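Local coordinates for protein lectin (Trichosanthes anguina, PDB 4HR6) that forms part of a nontoxic three-chain, sugar-binding seed lectin homologous to type II ribosome-inactivating proteins, at the interface of chains A and B. Residues are numbered along the deposited sequence; one frame, centred on the assembly and turned at random. Chains: chain A, Lectin; chain B, Lectin.

The interface of chains A and B. Residues chain A 10, 13-14, 17, 21; chain B 124-125, 128.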
ATOM      1  N   SER A  10     -13.691   3.085 -17.341  1.00 49.12           N
ATOM      2  CA  SER A  10     -12.875   3.116 -16.140  1.00 47.32           C
ATOM      3  C   SER A  10     -13.722   3.156 -14.870  1.00 44.60           C
ATOM      4  O   SER A  10     -13.478   2.398 -13.924  1.00 45.05           O
ATOM      5  CB  SER A  10     -11.923   4.313 -16.185  1.00 48.96           C
ATOM      6  OG  SER A  10     -11.176   4.398 -14.986  1.00 48.61           O
ATOM      7  N   TYR A  13     -15.643  -0.238 -14.255  1.00 38.36           N
ATOM      8  CA  TYR A  13     -14.632  -1.210 -13.858  1.00 36.41           C
ATOM      9  C   TYR A  13     -14.282  -1.073 -12.368  1.00 36.18           C
ATOM     10  O   TYR A  13     -14.384  -2.038 -11.622  1.00 36.31           O
ATOM     11  CB  TYR A  13     -13.382  -1.084 -14.727  1.00 35.66           C
ATOM     12  CG  TYR A  13     -12.251  -1.966 -14.244  1.00 36.31           C
ATOM     13  CD1 TYR A  13     -12.319  -3.354 -14.387  1.00 35.05           C
ATOM     14  CD2 TYR A  13     -11.147  -1.426 -13.602  1.00 35.60           C
ATOM     15  CE1 TYR A  13     -11.313  -4.174 -13.930  1.00 35.48           C
ATOM     16  CE2 TYR A  13     -10.121  -2.240 -13.143  1.00 38.35           C
ATOM     17  CZ  TYR A  13     -10.217  -3.616 -13.300  1.00 37.01           C
ATOM     18  OH  TYR A  13      -9.211  -4.426 -12.840  1.00 36.16           O
ATOM     19  N   LYS A  14     -13.947   0.138 -11.925  1.00 37.28           N
ATOM     20  CA  LYS A  14     -13.607   0.398 -10.509  1.00 37.61           C
ATOM     21  C   LYS A  14     -14.742   0.117  -9.543  1.00 38.77           C
ATOM     22  O   LYS A  14     -14.509  -0.357  -8.439  1.00 38.92           O
ATOM     23  CB  LYS A  14     -13.176   1.835 -10.301  1.00 39.12           C
ATOM     24  CG  LYS A  14     -11.840   2.166 -10.911  1.00 43.45           C
ATOM     25  CD  LYS A  14     -11.481   3.605 -10.580  1.00 48.51           C
ATOM     26  CE  LYS A  14     -10.335   4.112 -11.434  1.00 50.10           C
ATOM     27  NZ  LYS A  14     -10.215   5.602 -11.352  1.00 55.41           N
ATOM     28  N   ILE A  17     -14.793  -3.736  -9.213  1.00 34.33           N
ATOM     29  CA  ILE A  17     -13.715  -4.159  -8.314  1.00 35.26           C
ATOM     30  C   ILE A  17     -14.062  -3.766  -6.883  1.00 36.66           C
ATOM     31  O   ILE A  17     -13.834  -4.532  -5.933  1.00 34.27           O
ATOM     32  CB  ILE A  17     -12.360  -3.561  -8.710  1.00 34.27           C
ATOM     33  CG1 ILE A  17     -11.903  -4.098 -10.073  1.00 33.43           C
ATOM     34  CG2 ILE A  17     -11.304  -3.831  -7.629  1.00 36.35           C
ATOM     35  CD1 ILE A  17     -11.653  -5.596 -10.144  1.00 34.24           C
ATOM     36  N   ARG A  21     -14.375  -6.431  -3.647  1.00 33.42           N
ATOM     37  CA  ARG A  21     -13.689  -6.174  -2.365  1.00 36.71           C
ATOM     38  C   ARG A  21     -14.628  -6.116  -1.170  1.00 39.22           C
ATOM     39  O   ARG A  21     -14.319  -6.658  -0.114  1.00 41.24           O
ATOM     40  CB  ARG A  21     -12.882  -4.868  -2.422  1.00 34.65           C
ATOM     41  CG  ARG A  21     -11.685  -4.952  -3.339  1.00 34.43           C
ATOM     42  CD  ARG A  21     -10.971  -3.626  -3.394  1.00 33.53           C
ATOM     43  NE  ARG A  21      -9.794  -3.702  -4.242  1.00 32.21           N
ATOM     44  CZ  ARG A  21      -9.274  -2.672  -4.892  1.00 32.80           C
ATOM     45  NH1 ARG A  21      -9.850  -1.469  -4.851  1.00 35.65           N
ATOM     46  NH2 ARG A  21      -8.201  -2.845  -5.632  1.00 32.42           N
TER
ATOM     47  N   GLU B 124      -5.348  -2.543  -9.969  1.00 28.71           N
ATOM     48  CA  GLU B 124      -6.609  -1.916 -10.320  1.00 32.48           C
ATOM     49  C   GLU B 124      -6.399  -0.650 -11.180  1.00 33.29           C
ATOM     50  O   GLU B 124      -7.042  -0.482 -12.221  1.00 33.50           O
ATOM     51  CB  GLU B 124      -7.362  -1.552  -9.059  1.00 33.41           C
ATOM     52  CG  GLU B 124      -8.740  -0.954  -9.304  1.00 35.47           C
ATOM     53  CD  GLU B 124      -9.300  -0.273  -8.074  1.00 36.48           C
ATOM     54  OE1 GLU B 124     -10.480   0.148  -8.108  1.00 41.99           O
ATOM     55  OE2 GLU B 124      -8.573  -0.185  -7.065  1.00 34.32           O
ATOM     56  N   GLN B 125      -5.503   0.227 -10.727  1.00 33.96           N
ATOM     57  CA  GLN B 125      -5.253   1.494 -11.405  1.00 33.33           C
ATOM     58  C   GLN B 125      -4.598   1.281 -12.760  1.00 32.84           C
ATOM     59  O   GLN B 125      -4.958   1.937 -13.719  1.00 32.17           O
ATOM     60  CB  GLN B 125      -4.417   2.458 -10.544  1.00 33.92           C
ATOM     61  CG  GLN B 125      -4.328   3.883 -11.115  1.00 35.47           C
ATOM     62  CD  GLN B 125      -5.693   4.532 -11.293  1.00 33.63           C
ATOM     63  OE1 GLN B 125      -6.442   4.668 -10.346  1.00 38.89           O
ATOM     64  NE2 GLN B 125      -6.026   4.907 -12.518  1.00 37.18           N
ATOM     65  N   ALA B 128      -7.483   0.188 -14.966  1.00 36.03           N
ATOM     66  CA  ALA B 128      -8.390   1.304 -15.236  1.00 38.20           C
ATOM     67  C   ALA B 128      -7.881   2.198 -16.372  1.00 38.95           C
ATOM     68  O   ALA B 128      -8.646   2.586 -17.235  1.00 40.61           O
ATOM     69  CB  ALA B 128      -8.625   2.127 -13.986  1.00 38.96           C
TER
HETATM   70  O   HOH W   1     -12.507   0.376  -6.737  1.00 40.44           O
HETATM   71  O   HOH W   2      -8.305   6.863  -9.563  1.00 58.53           O
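A helix-to-helix interface in the ribosome-inactivating-protein-like part of the lectin brings A:Arg21, A:Lys14 and A:Ser10, spaced along helix 10-24 of chain A, against B:Glu124 and B:Ala128 of chain B. The end of the A:Arg21 guanidinium takes one carboxylate oxygen of B:Glu124 in a fork: NH1 donates to OE2 at 2.9 Å, a salt bridge as well, and NH2 donates to OE2 at 3.0 Å. OE2 lies near the guanidinium plane, yet both nitrogens reach it from above the same face of the carboxylate, whose plane is turned 82° from the guanidinium. Sharing one acceptor leaves both bonds bent, the NH1 one to 143° at the hydrogen. A:Ile17 CG2 sits 3.6 Å above the centre of the guanidinium, backing one face of it. B:Glu124 extends toward chain A with CG anti to its backbone N (chi1 -177°), and its other oxygen, OE1, is linked by a water to the backbone O of A:Lys14. The A:Lys14 chain crosses B:Glu124 at about a right angle and runs on to B:Ala128, where CE packs 3.7 Å from CB. The A:Lys14 amine NZ connects through a second water to OE1, the side-chain amide oxygen of B:Gln125. Toward the start of the chain A helix, A:Ser10 OG lies 3.6 Å from B:Ala128 CB. The contact thus joins helix 10-24 to helix 121-132, amid the helices of chain B, consistent with two chains completing one folded unit.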